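Local coordinates for beta-n-acetylhexosaminidase (PDB 4AZI), which probably cleaves terminal N-acetyl-beta-D-glucosamine residues from glycans, as a family 20 exo-glycosidase catalytic module from Streptococcus pneumoniae, at residues A226-F231 and S248-G253. The protein carries 2 engineered substitutions. Numbering follows the deposited sequence.
Sequences AFNDGF and SYWSKG. With OAN (O-(2-acetamido-2-deoxy D-glucopyranosylidene) amino-N-phenylcarbamate), chain C.
Asn228 lies flat against Tyr249 where two neighbouring parallel strands of the TIM barrel, 223-227 and 246-249, run out into their loops. Amide and phenol ring are stacked with planes 20° apart, Asn228 ND2 sitting 3.4 Å from CE2 of Tyr249, toward the rim of one face. Both ends of that amide are spent on the opposite backbone: Asn228 OD1 receives the N-H of Trp250 at 3.0 Å, from above the carbonyl plane, and Asn228 ND2 donates to the carbonyl O of Ser251 at 2.9 Å. CG of Asn228 stands between its own backbone N and carbonyl carbon (chi1 61°), which turns the amide toward segment 248-253. Earlier along the strands the two are joined by Ser248 N to Ala226 O, 2.7 Å, and by a weak bond from Asn228 N to Ser248 O. At the strand ends, Ser248 OG, hydrogen-bonded to Thr275 OG1, touches CD1 of Phe227 at 3.4 Å. This tightly packed part gives way beyond Trp250 to a looser side, where Ser251 is partly exposed and Lys252 reaches solvent. Between the two, Trp250 NE1 points in its ring plane at Asp229 OD1, 2.7 Å away and nearly straight (176°), on the syn side but tilted out of the carboxylate plane; Asp229 OD2 turns to Tyr257. This bond helps fix the rotation of the indole, and one face of it, like the Phe227 ring, receives the acetamido methyl CAH of the bound inhibitor, 3.8 Å from Phe227 CG. A carboxylate so placed would probably polarise the indole N-H, and the bonds together are consistent with the Phe227 and Trp250 rings being held in place as an apolar wall for the N-acetyl group.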
ATOM      1  N   ALA A 226      -8.631   2.751   1.435  1.00 10.91           N
ATOM      2  CA  ALA A 226      -9.107   2.050   0.243  1.00 10.69           C
ATOM      3  C   ALA A 226      -8.743   2.861  -0.995  1.00 10.56           C
ATOM      4  O   ALA A 226      -8.491   4.059  -0.895  1.00 10.89           O
ATOM      5  CB  ALA A 226     -10.616   1.851   0.315  1.00 10.57           C
ATOM      6  N   PHE A 227      -8.722   2.217  -2.159  1.00 10.47           N
ATOM      7  CA  PHE A 227      -8.557   2.948  -3.413  1.00 10.25           C
ATOM      8  C   PHE A 227      -9.843   3.699  -3.732  1.00 10.18           C
ATOM      9  O   PHE A 227     -10.910   3.354  -3.238  1.00 10.34           O
ATOM     10  CB  PHE A 227      -8.152   2.026  -4.560  1.00 10.02           C
ATOM     11  CG  PHE A 227      -6.809   1.401  -4.375  1.00 10.11           C
ATOM     12  CD1 PHE A 227      -5.664   2.190  -4.313  1.00  9.98           C
ATOM     13  CD2 PHE A 227      -6.687   0.029  -4.240  1.00 10.03           C
ATOM     14  CE1 PHE A 227      -4.422   1.617  -4.122  1.00 10.17           C
ATOM     15  CE2 PHE A 227      -5.449  -0.553  -4.054  1.00 10.02           C
ATOM     16  CZ  PHE A 227      -4.317   0.241  -3.986  1.00 10.21           C
ATOM     17  N   ASN A 228      -9.736   4.738  -4.546  1.00 10.14           N
ATOM     18  CA  ASN A 228     -10.864   5.648  -4.737  1.00 10.06           C
ATOM     19  C   ASN A 228     -12.009   5.115  -5.596  1.00 10.16           C
ATOM     20  O   ASN A 228     -13.129   5.595  -5.467  1.00 10.16           O
ATOM     21  CB  ASN A 228     -10.375   6.991  -5.292  1.00  9.82           C
ATOM     22  CG  ASN A 228      -9.706   6.850  -6.638  1.00  9.99           C
ATOM     23  OD1 ASN A 228      -8.546   6.452  -6.728  1.00  9.70           O
ATOM     24  ND2 ASN A 228     -10.435   7.184  -7.696  1.00 10.03           N
ATOM     25  N   ASP A 229     -11.724   4.126  -6.447  1.00 10.63           N
ATOM     26  CA  ASP A 229     -12.659   3.663  -7.504  1.00 11.08           C
ATOM     27  C   ASP A 229     -14.126   3.537  -7.081  1.00 11.15           C
ATOM     28  O   ASP A 229     -15.017   4.094  -7.722  1.00 11.20           O
ATOM     29  CB  ASP A 229     -12.236   2.300  -8.074  1.00 11.16           C
ATOM     30  CG  ASP A 229     -10.784   2.254  -8.501  1.00 11.36           C
ATOM     31  OD1 ASP A 229      -9.911   2.740  -7.756  1.00 11.23           O
ATOM     32  OD2 ASP A 229     -10.517   1.691  -9.577  1.00 11.94           O
ATOM     33  N   GLY A 230     -14.369   2.792  -6.007  1.00 11.47           N
ATOM     34  CA  GLY A 230     -15.721   2.388  -5.667  1.00 11.53           C
ATOM     35  C   GLY A 230     -16.506   3.426  -4.903  1.00 11.76           C
ATOM     36  O   GLY A 230     -17.680   3.222  -4.632  1.00 12.00           O
ATOM     37  N   PHE A 231     -15.864   4.534  -4.543  1.00 11.84           N
ATOM     38  CA  PHE A 231     -16.480   5.521  -3.654  1.00 11.96           C
ATOM     39  C   PHE A 231     -17.216   6.626  -4.407  1.00 12.03           C
ATOM     40  O   PHE A 231     -16.617   7.363  -5.196  1.00 12.16           O
ATOM     41  CB  PHE A 231     -15.434   6.115  -2.698  1.00 11.91           C
ATOM     42  CG  PHE A 231     -14.981   5.162  -1.620  1.00 12.12           C
ATOM     43  CD1 PHE A 231     -14.087   4.131  -1.908  1.00 12.32           C
ATOM     44  CD2 PHE A 231     -15.453   5.293  -0.316  1.00 12.02           C
ATOM     45  CE1 PHE A 231     -13.676   3.249  -0.915  1.00 12.61           C
ATOM     46  CE2 PHE A 231     -15.040   4.421   0.683  1.00 12.56           C
ATOM     47  CZ  PHE A 231     -14.149   3.394   0.385  1.00 12.51           C
ATOM     48  N   SER A 248      -6.898   6.274  -1.114  1.00  9.13           N
ATOM     49  CA  SER A 248      -5.718   6.214  -1.963  1.00  9.30           C
ATOM     50  C   SER A 248      -6.158   6.592  -3.378  1.00  9.48           C
ATOM     51  O   SER A 248      -6.681   5.756  -4.109  1.00  9.39           O
ATOM     52  CB  SER A 248      -5.073   4.830  -1.892  1.00  9.04           C
ATOM     53  OG  SER A 248      -4.005   4.719  -2.808  1.00  9.02           O
ATOM     54  N   TYR A 249      -5.982   7.866  -3.735  1.00  9.92           N
ATOM     55  CA  TYR A 249      -6.497   8.394  -5.008  1.00 10.51           C
ATOM     56  C   TYR A 249      -5.465   8.315  -6.117  1.00 10.90           C
ATOM     57  O   TYR A 249      -4.426   8.974  -6.062  1.00 10.95           O
ATOM     58  CB  TYR A 249      -7.027   9.843  -4.882  1.00 10.98           C
ATOM     59  CG  TYR A 249      -8.006  10.176  -5.996  1.00 11.12           C
ATOM     60  CD1 TYR A 249      -7.555  10.460  -7.293  1.00 11.23           C
ATOM     61  CD2 TYR A 249      -9.384  10.165  -5.769  1.00 11.06           C
ATOM     62  CE1 TYR A 249      -8.449  10.736  -8.324  1.00 11.07           C
ATOM     63  CE2 TYR A 249     -10.280  10.434  -6.796  1.00 11.06           C
ATOM     64  CZ  TYR A 249      -9.803  10.712  -8.075  1.00 11.11           C
ATOM     65  OH  TYR A 249     -10.685  10.988  -9.101  1.00 11.23           O
ATOM     66  N   TRP A 250      -5.766   7.516  -7.139  1.00 11.22           N
ATOM     67  CA  TRP A 250      -4.806   7.258  -8.204  1.00 11.35           C
ATOM     68  C   TRP A 250      -5.235   7.770  -9.564  1.00 11.57           C
ATOM     69  O   TRP A 250      -4.390   8.074 -10.392  1.00 11.60           O
ATOM     70  CB  TRP A 250      -4.469   5.775  -8.252  1.00 11.34           C
ATOM     71  CG  TRP A 250      -5.628   4.941  -8.698  1.00 11.82           C
ATOM     72  CD1 TRP A 250      -6.699   4.493  -7.929  1.00 11.92           C
ATOM     73  CD2 TRP A 250      -5.901   4.470 -10.050  1.00 11.96           C
ATOM     74  NE1 TRP A 250      -7.580   3.783  -8.695  1.00 12.21           N
ATOM     75  CE2 TRP A 250      -7.165   3.730  -9.977  1.00 11.98           C
ATOM     76  CE3 TRP A 250      -5.249   4.574 -11.267  1.00 12.09           C
ATOM     77  CZ2 TRP A 250      -7.724   3.125 -11.087  1.00 12.16           C
ATOM     78  CZ3 TRP A 250      -5.825   3.963 -12.383  1.00 12.39           C
ATOM     79  CH2 TRP A 250      -7.036   3.259 -12.296  1.00 12.15           C
ATOM     80  N   SER A 251      -6.543   7.852  -9.807  1.00 11.91           N
ATOM     81  CA  SER A 251      -7.090   8.299 -11.110  1.00 12.20           C
ATOM     82  C   SER A 251      -8.596   8.584 -11.026  1.00 12.28           C
ATOM     83  O   SER A 251      -9.299   8.025 -10.177  1.00 11.49           O
ATOM     84  CB  SER A 251      -6.777   7.266 -12.215  1.00 12.78           C
ATOM     85  OG  SER A 251      -7.471   7.501 -13.428  1.00 13.50           O
ATOM     86  N   LYS A 252      -9.076   9.471 -11.896  1.00 12.44           N
ATOM     87  CA  LYS A 252     -10.508   9.744 -12.006  1.00 13.19           C
ATOM     88  C   LYS A 252     -11.127   8.844 -13.083  1.00 13.95           C
ATOM     89  O   LYS A 252     -12.329   8.885 -13.348  1.00 13.87           O
ATOM     90  CB  LYS A 252     -10.762  11.223 -12.302  1.00 12.79           C
ATOM     91  CG  LYS A 252     -12.230  11.627 -12.257  1.00 12.50           C
ATOM     92  CD  LYS A 252     -12.425  13.132 -12.384  1.00 12.47           C
ATOM     93  CE  LYS A 252     -12.472  13.631 -13.829  1.00 12.43           C
ATOM     94  NZ  LYS A 252     -13.724  13.261 -14.570  1.00 12.52           N
ATOM     95  N   GLY A 253     -10.283   8.033 -13.696  1.00 15.07           N
ATOM     96  CA  GLY A 253     -10.757   6.996 -14.575  1.00 17.51           C
ATOM     97  C   GLY A 253     -10.554   7.293 -16.039  1.00 19.67           C
ATOM     98  O   GLY A 253     -10.010   8.320 -16.436  1.00 20.35           O
TER
HETATM   99  CAH OAN C2038      -5.471   0.859  -7.881  1.00 10.13           C
HETATM  100  CAG OAN C2038      -4.654   0.408  -9.100  1.00 10.25           C
HETATM  101  OAN OAN C2038      -3.702   1.072  -9.483  1.00 10.06           O
HETATM  102  NAI OAN C2038      -5.069  -0.719  -9.683  1.00 10.69           N
HETATM  103  CAB OAN C2038      -4.428  -1.347 -10.858  1.00 11.33           C
HETATM  104  CAC OAN C2038      -3.245  -2.203 -10.402  1.00 11.22           C
HETATM  105  OAJ OAN C2038      -3.726  -3.482  -9.968  1.00 11.11           O
HETATM  106  CAD OAN C2038      -2.233  -2.387 -11.523  1.00 11.61           C
HETATM  107  OAK OAN C2038      -1.188  -3.211 -11.024  1.00 11.78           O
HETATM  108  CAE OAN C2038      -1.663  -1.018 -11.923  1.00 11.69           C
HETATM  109  CAF OAN C2038      -0.663  -1.053 -13.082  1.00 12.02           C
HETATM  110  OAM OAN C2038      -1.310  -1.474 -14.287  1.00 12.22           O
HETATM  111  OAL OAN C2038      -2.698  -0.054 -12.258  1.00 11.82           O
HETATM  112  CAA OAN C2038      -3.998  -0.307 -11.915  1.00 11.89           C
HETATM  113  NAY OAN C2038      -4.919   0.403 -12.529  1.00 13.01           N
HETATM  114  OAQ OAN C2038      -4.468   1.299 -13.453  1.00 14.48           O
HETATM  115  CAP OAN C2038      -5.327   1.519 -14.492  1.00 14.97           C
HETATM  116  OAR OAN C2038      -5.048   2.363 -15.346  1.00 14.75           O
HETATM  117  NAO OAN C2038      -6.445   0.776 -14.519  1.00 16.09           N
HETATM  118  CAS OAN C2038      -7.424   0.875 -15.431  1.00 17.22           C
HETATM  119  CAT OAN C2038      -8.734   1.018 -14.970  1.00 17.14           C
HETATM  120  CAU OAN C2038      -9.793   1.121 -15.871  1.00 17.41           C
HETATM  121  CAV OAN C2038      -9.547   1.084 -17.242  1.00 17.79           C
HETATM  122  CAW OAN C2038      -8.236   0.938 -17.715  1.00 17.97           C
HETATM  123  CAX OAN C2038      -7.174   0.831 -16.812  1.00 17.48           C